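L-threonine 3-dehydrogenase (Clostridioides difficile, PDB 7OL1) probably catalyses the NAD-dependent oxidation of L-threonine at its 3-hydroxyl group. Local coordinates at residues A[23-28]-A[40-45]; A[117-122]-A[133-138]; A[155-160]-A[166-171]. All coordinates share one frame; numbering follows the deposited sequence.

Interaction 1 of 3, residues A[23-28]-A[40-45]; sequences KKILIT and IKLRNE
L42, on the inner side of helix 33-46, meets I25 and I27 of strand 25-28 through one methyl group. L42 CD1 lies 4.0 Å from I27 CD1 and 4.4 Å from I25 CG2, and the backbones come closest at I25 and L42, whose CA atoms are 8.5 Å apart. L42 buries about 60 Å², half of the 118 Å² lost between the segments, against 33 Å² for I25 and 24 Å² for I27. I25 meets the leucine with CG2, its longer branch lying only slightly farther off, while I27 uses CD1. With chi1 at -50°, I27 CG1 stands beside the backbone N and carries CD1 toward the leucine, whose side chain it crosses obliquely. All three residues are buried, and the contact is purely apolar. V244 of helix 236-248 adds a further side chain to L42, and V51 of the adjacent strand packs on I27. L26 and T28 alternate to the other sheet face, where both meet F81 of helix 78-87. On the helix, K41 NZ makes a 2.6 Å salt bridge with E45 OE2 and is also hydrogen-bonded to Q241. Strand 25-28, a glycine-rich turn, helix 33-46 and strand 51-55, which runs parallel to the first, make up the opening beta-alpha-beta unit of a Rossmann fold, the part that in this family normally cradles the dinucleotide.

Interaction 2 of 3, residues A[117-122]-A[133-138]; sequences NGLING and FFTPSS
This contact belongs to the Rossmann-type core, where helix 108-129 lies against strand 132-138 at the end of a beta-alpha-beta crossover from strand 92-95, the parallel neighbour of strand 132-138. The backbones come closest at two places, L119 with T135 and G122 with F133; G122 CA and F133 CA are 7.9 Å apart. Of the 179 Å² of buried surface, F133 (66 Å²) and L119 (53 Å²) supply most. L119 has CG anti to its backbone N (chi1 177°), and although its CB does not aim at the strand, the end of the chain comes nearer. There L119 CD1 sits at the edge of the F133 ring, close to the ring plane and 3.6 Å from F133 CE2. T135 meets L119 CD1 with both CG2 and OG1, each at 3.9 Å, the two side chains crossing at about a right angle. One leucine methyl thus touches both the aromatic edge and the threonine. L119 also touches H95 and C174, and L123 and A126 of the same helix pack on F133. The flanking residues serve other layers: F134 turns to helix 236-248, and I120 packs on L109 of the second subunit. One helical turn along from L119, G122 has no side chain, and the ring of F133 comes close to bare backbone. F133 CZ is 3.9 Å from G122 CA, and F133 CE1 approaches G122 O obliquely at 3.4 Å.

Interaction 3 of 3, residues A[155-160]-A[166-171]; sequences TLQRPN and TKVSGE
A polar link and a small apolar patch join the irregular segment 155-160 to helix 162-181, at the interface with the second subunit. The polar link is a hydrogen bond from Q157 NE2 to E171 OE2, 2.9 Å long and close to straight, with an N-H...O angle of 161°. The amide donates nearly in its own plane, whereas the carboxylate receives it on the syn side of OE2, 27° out of plane; the amide and carboxylate planes are 36° apart. Q157 has CG beside the backbone N and an extended chain beyond, which spans the gap to the helix. The carboxylate is heavily engaged: E171 OE1 accepts a hydrogen bond from S137 OG, and OE2 also forms salt bridges with R189 and with R158 of the second subunit. These partners hold the buried group from several residues and would probably favour its charged form. One turn earlier on the helix, V168 CG2 is 3.9 Å from P159 CD and 4.0 Å from Q157 CB. V168 buries 66 Å², and with Q157 at 63 Å² it accounts for most of the 177 Å² in the contact. Between Q157 and P159, which point to the helix, R158 turns away and reaches E171 and D175 of the second subunit. S169 OG is hydrogen-bonded to S169 OG of that subunit. Y163 and K167 fit the YxxxK signature of this dehydrogenase family. Around the helix, T166 and S169 pack on W112 and M116 of helix 108-129, K167 lies against T135 and S137 of strand 132-138, and V168 meets L172 of the second subunit.

In the fold
The contacts follow the chain in series, from interaction 1 to interaction 3, all inside the epimerase/dehydratase domain. Interactions 1 and 2 reach the same largely parallel sheet through strands 25-28 and 132-138, with strand 92-95 between them; their centres are about 17 Å apart and they do not touch. Interactions 2 and 3, with centres about 14 Å apart, meet at their margins, L119 CD2 lying 3.5 Å from G170 CA, since helix 162-181 follows strand 132-138 and packs beside helix 108-129. Interactions 1 and 3 fall on opposite sides of the chain's centre, their own centres about 28 Å apart. The series therefore runs from the probable dinucleotide-binding unit through the core to the dimer interface.

Interaction 1 of 3, residues A[23-28]-A[40-45]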
loop_
_atom_site.group_PDB
_atom_site.type_symbol
_atom_site.label_atom_id
_atom_site.label_comp_id
_atom_site.label_asym_id
_atom_site.label_seq_id
_atom_site.Cartn_x
_atom_site.Cartn_y
_atom_site.Cartn_z
ATOM N N LYS A 23 20.439 -7.260 21.814
ATOM C CA LYS A 23 20.611 -7.608 23.258
ATOM C C LYS A 23 19.243 -7.983 23.842
ATOM O O LYS A 23 19.091 -9.144 24.270
ATOM C CB LYS A 23 21.193 -6.443 24.068
ATOM C CG LYS A 23 22.285 -5.615 23.396
ATOM C CD LYS A 23 23.699 -6.195 23.514
ATOM C CE LYS A 23 24.787 -5.153 23.727
ATOM N NZ LYS A 23 24.947 -4.228 22.574
ATOM N N LYS A 24 18.290 -7.036 23.838
ATOM C CA LYS A 24 16.955 -7.170 24.479
ATOM C C LYS A 24 15.850 -7.005 23.426
ATOM O O LYS A 24 15.681 -5.874 22.872
ATOM C CB LYS A 24 16.780 -6.135 25.600
ATOM C CG LYS A 24 17.931 -6.037 26.596
ATOM C CD LYS A 24 17.659 -5.205 27.854
ATOM C CE LYS A 24 16.493 -5.698 28.695
ATOM N NZ LYS A 24 16.667 -7.087 29.157
ATOM N N ILE A 25 15.055 -8.065 23.258
ATOM C CA ILE A 25 14.157 -8.313 22.099
ATOM C C ILE A 25 12.704 -8.466 22.582
ATOM O O ILE A 25 12.434 -9.384 23.398
ATOM C CB ILE A 25 14.638 -9.590 21.370
ATOM C CG1 ILE A 25 16.133 -9.552 21.063
ATOM C CG2 ILE A 25 13.829 -9.879 20.119
ATOM C CD1 ILE A 25 16.745 -10.936 20.915
ATOM N N LEU A 26 11.788 -7.661 22.040
ATOM C CA LEU A 26 10.316 -7.844 22.189
ATOM C C LEU A 26 9.798 -8.493 20.908
ATOM O O LEU A 26 9.959 -7.905 19.866
ATOM C CB LEU A 26 9.664 -6.474 22.437
ATOM C CG LEU A 26 8.145 -6.377 22.280
ATOM C CD1 LEU A 26 7.410 -7.258 23.270
ATOM C CD2 LEU A 26 7.667 -4.937 22.430
ATOM N N ILE A 27 9.174 -9.655 21.012
ATOM C CA ILE A 27 8.418 -10.316 19.919
ATOM C C ILE A 27 6.914 -10.117 20.127
ATOM O O ILE A 27 6.383 -10.732 21.064
ATOM C CB ILE A 27 8.744 -11.820 19.890
ATOM C CG1 ILE A 27 10.252 -12.074 19.901
ATOM C CG2 ILE A 27 8.056 -12.470 18.699
ATOM C CD1 ILE A 27 10.594 -13.518 20.148
ATOM N N THR A 28 6.244 -9.363 19.249
ATOM C CA THR A 28 4.760 -9.377 19.118
ATOM C C THR A 28 4.364 -10.583 18.258
ATOM O O THR A 28 5.189 -11.045 17.479
ATOM C CB THR A 28 4.236 -8.046 18.580
ATOM O OG1 THR A 28 4.379 -8.153 17.171
ATOM C CG2 THR A 28 4.968 -6.824 19.110
ATOM N N ILE A 40 11.747 -19.420 21.283
ATOM C CA ILE A 40 12.634 -20.502 21.794
ATOM C C ILE A 40 14.061 -20.329 21.274
ATOM O O ILE A 40 14.999 -20.426 22.072
ATOM C CB ILE A 40 12.086 -21.856 21.377
ATOM C CG1 ILE A 40 10.813 -22.203 22.147
ATOM C CG2 ILE A 40 13.175 -22.893 21.533
ATOM C CD1 ILE A 40 9.951 -23.229 21.427
ATOM N N LYS A 41 14.231 -20.119 19.971
ATOM C CA LYS A 41 15.579 -19.985 19.365
ATOM C C LYS A 41 16.309 -18.797 20.017
ATOM O O LYS A 41 17.472 -18.962 20.467
ATOM C CB LYS A 41 15.475 -19.863 17.842
ATOM C CG LYS A 41 16.790 -19.480 17.179
ATOM C CD LYS A 41 16.779 -19.407 15.670
ATOM C CE LYS A 41 17.953 -18.592 15.166
ATOM N NZ LYS A 41 19.173 -19.404 14.965
ATOM N N LEU A 42 15.661 -17.634 20.071
ATOM C CA LEU A 42 16.318 -16.376 20.517
ATOM C C LEU A 42 16.588 -16.437 22.029
ATOM O O LEU A 42 17.607 -15.846 22.469
ATOM C CB LEU A 42 15.427 -15.190 20.143
ATOM C CG LEU A 42 15.146 -15.027 18.650
ATOM C CD1 LEU A 42 14.188 -13.874 18.407
ATOM C CD2 LEU A 42 16.432 -14.796 17.886
ATOM N N ARG A 43 15.723 -17.129 22.786
ATOM C CA ARG A 43 15.921 -17.426 24.234
ATOM C C ARG A 43 17.248 -18.161 24.421
ATOM O O ARG A 43 18.081 -17.653 25.197
ATOM C CB ARG A 43 14.776 -18.273 24.799
ATOM C CG ARG A 43 13.604 -17.440 25.293
ATOM C CD ARG A 43 12.311 -18.189 25.591
ATOM N NE ARG A 43 11.398 -17.213 26.177
ATOM C CZ ARG A 43 10.135 -17.437 26.523
ATOM N NH1 ARG A 43 9.583 -18.624 26.349
ATOM N NH2 ARG A 43 9.426 -16.447 27.044
ATOM N N ASN A 44 17.433 -19.278 23.699
ATOM C CA ASN A 44 18.663 -20.119 23.726
ATOM C C ASN A 44 19.885 -19.273 23.374
ATOM O O ASN A 44 20.922 -19.485 24.010
ATOM C CB ASN A 44 18.603 -21.304 22.769
ATOM C CG ASN A 44 17.573 -22.337 23.180
ATOM O OD1 ASN A 44 17.072 -22.335 24.304
ATOM N ND2 ASN A 44 17.240 -23.235 22.269
ATOM N N GLU A 45 19.753 -18.336 22.430
ATOM C CA GLU A 45 20.899 -17.633 21.792
ATOM C C GLU A 45 21.194 -16.290 22.457
ATOM O O GLU A 45 22.305 -15.761 22.233
ATOM C CB GLU A 45 20.612 -17.406 20.306
ATOM C CG GLU A 45 20.637 -18.687 19.501
ATOM C CD GLU A 45 20.551 -18.552 17.991
ATOM O OE1 GLU A 45 20.969 -17.497 17.409
ATOM O OE2 GLU A 45 20.079 -19.523 17.405
#

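Interaction 2 of 3, residues A[117-122]-A[133-138]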
loop_
_atom_site.group_PDB
_atom_site.type_symbol
_atom_site.label_atom_id
_atom_site.label_comp_id
_atom_site.label_asym_id
_atom_site.label_seq_id
_atom_site.Cartn_x
_atom_site.Cartn_y
_atom_site.Cartn_z
ATOM N N ASN A 117 -2.845 -0.914 12.109
ATOM C CA ASN A 117 -2.753 -0.098 13.344
ATOM C C ASN A 117 -1.694 -0.750 14.232
ATOM O O ASN A 117 -0.883 -0.007 14.884
ATOM C CB ASN A 117 -4.110 0.131 14.005
ATOM C CG ASN A 117 -5.038 0.893 13.074
ATOM O OD1 ASN A 117 -4.672 1.897 12.434
ATOM N ND2 ASN A 117 -6.257 0.397 12.980
ATOM N N GLY A 118 -1.635 -2.078 14.245
ATOM C CA GLY A 118 -0.557 -2.742 15.011
ATOM C C GLY A 118 0.797 -2.236 14.533
ATOM O O GLY A 118 1.601 -1.808 15.367
ATOM N N LEU A 119 0.992 -2.205 13.208
ATOM C CA LEU A 119 2.280 -1.884 12.557
ATOM C C LEU A 119 2.607 -0.421 12.817
ATOM O O LEU A 119 3.720 -0.128 13.313
ATOM C CB LEU A 119 2.175 -2.158 11.059
ATOM C CG LEU A 119 3.414 -1.804 10.239
ATOM C CD1 LEU A 119 4.645 -2.437 10.849
ATOM C CD2 LEU A 119 3.266 -2.248 8.788
ATOM N N ILE A 120 1.695 0.480 12.477
ATOM C CA ILE A 120 1.972 1.942 12.635
ATOM C C ILE A 120 2.283 2.233 14.107
ATOM O O ILE A 120 3.090 3.115 14.380
ATOM C CB ILE A 120 0.826 2.804 12.069
ATOM C CG1 ILE A 120 1.164 4.289 12.095
ATOM C CG2 ILE A 120 -0.489 2.541 12.761
ATOM C CD1 ILE A 120 1.140 4.875 10.710
ATOM N N ASN A 121 1.709 1.475 15.037
ATOM C CA ASN A 121 1.932 1.708 16.479
ATOM C C ASN A 121 3.390 1.353 16.748
ATOM O O ASN A 121 4.139 2.184 17.299
ATOM C CB ASN A 121 0.931 0.921 17.333
ATOM C CG ASN A 121 -0.468 1.521 17.406
ATOM O OD1 ASN A 121 -0.720 2.683 17.033
ATOM N ND2 ASN A 121 -1.399 0.706 17.882
ATOM N N GLY A 122 3.780 0.147 16.356
ATOM C CA GLY A 122 5.165 -0.334 16.504
ATOM C C GLY A 122 6.169 0.605 15.847
ATOM O O GLY A 122 7.286 0.734 16.371
ATOM N N PHE A 133 13.481 -2.584 14.027
ATOM C CA PHE A 133 12.073 -2.937 13.765
ATOM C C PHE A 133 11.998 -3.889 12.560
ATOM O O PHE A 133 12.120 -3.478 11.387
ATOM C CB PHE A 133 11.234 -1.660 13.632
ATOM C CG PHE A 133 9.763 -1.965 13.760
ATOM C CD1 PHE A 133 9.157 -2.022 14.999
ATOM C CD2 PHE A 133 9.004 -2.301 12.652
ATOM C CE1 PHE A 133 7.817 -2.342 15.116
ATOM C CE2 PHE A 133 7.668 -2.642 12.776
ATOM C CZ PHE A 133 7.079 -2.669 14.012
ATOM N N PHE A 134 11.770 -5.159 12.856
ATOM C CA PHE A 134 11.562 -6.225 11.864
ATOM C C PHE A 134 10.070 -6.543 11.726
ATOM O O PHE A 134 9.489 -6.962 12.680
ATOM C CB PHE A 134 12.332 -7.468 12.273
ATOM C CG PHE A 134 12.270 -8.565 11.249
ATOM C CD1 PHE A 134 11.185 -9.430 11.212
ATOM C CD2 PHE A 134 13.270 -8.704 10.310
ATOM C CE1 PHE A 134 11.118 -10.441 10.276
ATOM C CE2 PHE A 134 13.201 -9.711 9.368
ATOM C CZ PHE A 134 12.133 -10.579 9.359
ATOM N N THR A 135 9.526 -6.395 10.521
ATOM C CA THR A 135 8.183 -6.830 10.099
ATOM C C THR A 135 8.307 -7.862 8.983
ATOM O O THR A 135 8.889 -7.595 7.949
ATOM C CB THR A 135 7.409 -5.667 9.482
ATOM O OG1 THR A 135 7.876 -4.454 10.080
ATOM C CG2 THR A 135 5.914 -5.873 9.582
ATOM N N PRO A 136 7.729 -9.059 9.126
ATOM C CA PRO A 136 7.673 -10.005 8.032
ATOM C C PRO A 136 6.584 -9.585 7.049
ATOM O O PRO A 136 5.654 -8.990 7.482
ATOM C CB PRO A 136 7.292 -11.323 8.697
ATOM C CG PRO A 136 6.527 -10.923 9.936
ATOM C CD PRO A 136 7.053 -9.557 10.333
ATOM N N SER A 137 6.830 -9.844 5.766
ATOM C CA SER A 137 5.920 -9.667 4.609
ATOM C C SER A 137 5.739 -11.042 3.985
ATOM O O SER A 137 6.065 -11.997 4.679
ATOM C CB SER A 137 6.460 -8.661 3.645
ATOM O OG SER A 137 5.478 -8.344 2.677
ATOM N N SER A 138 5.233 -11.162 2.761
ATOM C CA SER A 138 4.789 -12.480 2.215
ATOM C C SER A 138 4.801 -12.461 0.684
ATOM O O SER A 138 4.563 -11.369 0.095
ATOM C CB SER A 138 3.383 -12.807 2.736
ATOM O OG SER A 138 2.911 -14.091 2.328
#

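Interaction 3 of 3, residues A[155-160]-A[166-171]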
loop_
_atom_site.group_PDB
_atom_site.type_symbol
_atom_site.label_atom_id
_atom_site.label_comp_id
_atom_site.label_asym_id
_atom_site.label_seq_id
_atom_site.Cartn_x
_atom_site.Cartn_y
_atom_site.Cartn_z
ATOM N N THR A 155 9.219 -4.943 -8.337
ATOM C CA THR A 155 8.291 -5.361 -9.410
ATOM C C THR A 155 6.873 -4.943 -9.042
ATOM O O THR A 155 6.706 -4.151 -8.161
ATOM C CB THR A 155 8.430 -6.861 -9.723
ATOM O OG1 THR A 155 7.544 -7.216 -10.798
ATOM C CG2 THR A 155 8.163 -7.748 -8.528
ATOM N N LEU A 156 5.912 -5.470 -9.764
ATOM C CA LEU A 156 4.499 -5.082 -9.724
ATOM C C LEU A 156 3.909 -5.813 -8.515
ATOM O O LEU A 156 4.099 -7.060 -8.435
ATOM C CB LEU A 156 3.908 -5.481 -11.082
ATOM C CG LEU A 156 2.480 -5.046 -11.371
ATOM C CD1 LEU A 156 2.417 -4.321 -12.697
ATOM C CD2 LEU A 156 1.510 -6.233 -11.347
ATOM N N GLN A 157 3.307 -5.035 -7.593
ATOM C CA GLN A 157 2.654 -5.474 -6.329
ATOM C C GLN A 157 1.225 -4.919 -6.307
ATOM O O GLN A 157 1.008 -3.734 -5.817
ATOM C CB GLN A 157 3.473 -4.995 -5.124
ATOM C CG GLN A 157 4.826 -5.685 -4.998
ATOM C CD GLN A 157 5.678 -5.111 -3.893
ATOM O OE1 GLN A 157 6.196 -3.991 -3.984
ATOM N NE2 GLN A 157 5.864 -5.904 -2.851
ATOM N N ARG A 158 0.305 -5.709 -6.877
ATOM C CA ARG A 158 -1.155 -5.434 -6.876
ATOM C C ARG A 158 -1.927 -6.691 -6.477
ATOM O O ARG A 158 -2.653 -7.251 -7.296
ATOM C CB ARG A 158 -1.636 -4.957 -8.247
ATOM C CG ARG A 158 -0.828 -3.806 -8.825
ATOM C CD ARG A 158 -1.152 -2.430 -8.284
ATOM N NE ARG A 158 -2.589 -2.205 -8.242
ATOM C CZ ARG A 158 -3.134 -1.006 -8.164
ATOM N NH1 ARG A 158 -2.366 0.077 -8.151
ATOM N NH2 ARG A 158 -4.450 -0.890 -8.124
ATOM N N PRO A 159 -1.870 -7.136 -5.196
ATOM C CA PRO A 159 -2.582 -8.343 -4.771
ATOM C C PRO A 159 -4.067 -8.029 -4.556
ATOM O O PRO A 159 -4.415 -6.890 -4.389
ATOM C CB PRO A 159 -1.827 -8.711 -3.491
ATOM C CG PRO A 159 -1.517 -7.362 -2.899
ATOM C CD PRO A 159 -1.191 -6.467 -4.077
ATOM N N ASN A 160 -4.900 -9.062 -4.609
ATOM C CA ASN A 160 -6.389 -8.991 -4.584
ATOM C C ASN A 160 -6.918 -9.606 -3.273
ATOM O O ASN A 160 -8.153 -9.739 -3.145
ATOM C CB ASN A 160 -6.976 -9.732 -5.797
ATOM C CG ASN A 160 -6.599 -11.209 -5.835
ATOM O OD1 ASN A 160 -5.560 -11.639 -5.329
ATOM N ND2 ASN A 160 -7.438 -12.023 -6.444
ATOM N N THR A 166 -2.335 -5.570 2.971
ATOM C CA THR A 166 -1.803 -5.059 4.254
ATOM C C THR A 166 -0.275 -5.174 4.171
ATOM O O THR A 166 0.390 -4.204 4.569
ATOM C CB THR A 166 -2.435 -5.705 5.499
ATOM O OG1 THR A 166 -2.166 -7.098 5.624
ATOM C CG2 THR A 166 -3.936 -5.552 5.548
ATOM N N LYS A 167 0.250 -6.242 3.563
ATOM C CA LYS A 167 1.716 -6.479 3.419
ATOM C C LYS A 167 2.354 -5.446 2.457
ATOM O O LYS A 167 3.456 -4.860 2.781
ATOM C CB LYS A 167 1.925 -7.949 3.065
ATOM C CG LYS A 167 1.589 -8.906 4.207
ATOM C CD LYS A 167 2.348 -8.637 5.522
ATOM C CE LYS A 167 1.662 -7.686 6.501
ATOM N NZ LYS A 167 2.561 -7.230 7.588
ATOM N N VAL A 168 1.676 -5.082 1.380
ATOM C CA VAL A 168 2.250 -4.034 0.501
ATOM C C VAL A 168 2.214 -2.699 1.231
ATOM O O VAL A 168 3.225 -1.991 1.181
ATOM C CB VAL A 168 1.535 -3.940 -0.856
ATOM C CG1 VAL A 168 2.096 -2.777 -1.660
ATOM C CG2 VAL A 168 1.611 -5.263 -1.590
ATOM N N SER A 169 1.053 -2.319 1.769
ATOM C CA SER A 169 0.857 -1.060 2.545
ATOM C C SER A 169 1.947 -0.957 3.611
ATOM O O SER A 169 2.539 0.130 3.763
ATOM C CB SER A 169 -0.497 -0.998 3.175
ATOM O OG SER A 169 -1.495 -0.835 2.189
ATOM N N GLY A 170 2.227 -2.076 4.277
ATOM C CA GLY A 170 3.250 -2.158 5.334
ATOM C C GLY A 170 4.669 -2.013 4.810
ATOM O O GLY A 170 5.441 -1.287 5.443
ATOM N N GLU A 171 5.024 -2.707 3.727
ATOM C CA GLU A 171 6.360 -2.522 3.093
ATOM C C GLU A 171 6.568 -1.019 2.865
ATOM O O GLU A 171 7.572 -0.469 3.367
ATOM C CB GLU A 171 6.482 -3.340 1.813
ATOM C CG GLU A 171 6.761 -4.813 2.053
ATOM C CD GLU A 171 6.759 -5.660 0.780
ATOM O OE1 GLU A 171 6.510 -6.876 0.875
ATOM O OE2 GLU A 171 7.014 -5.099 -0.314
#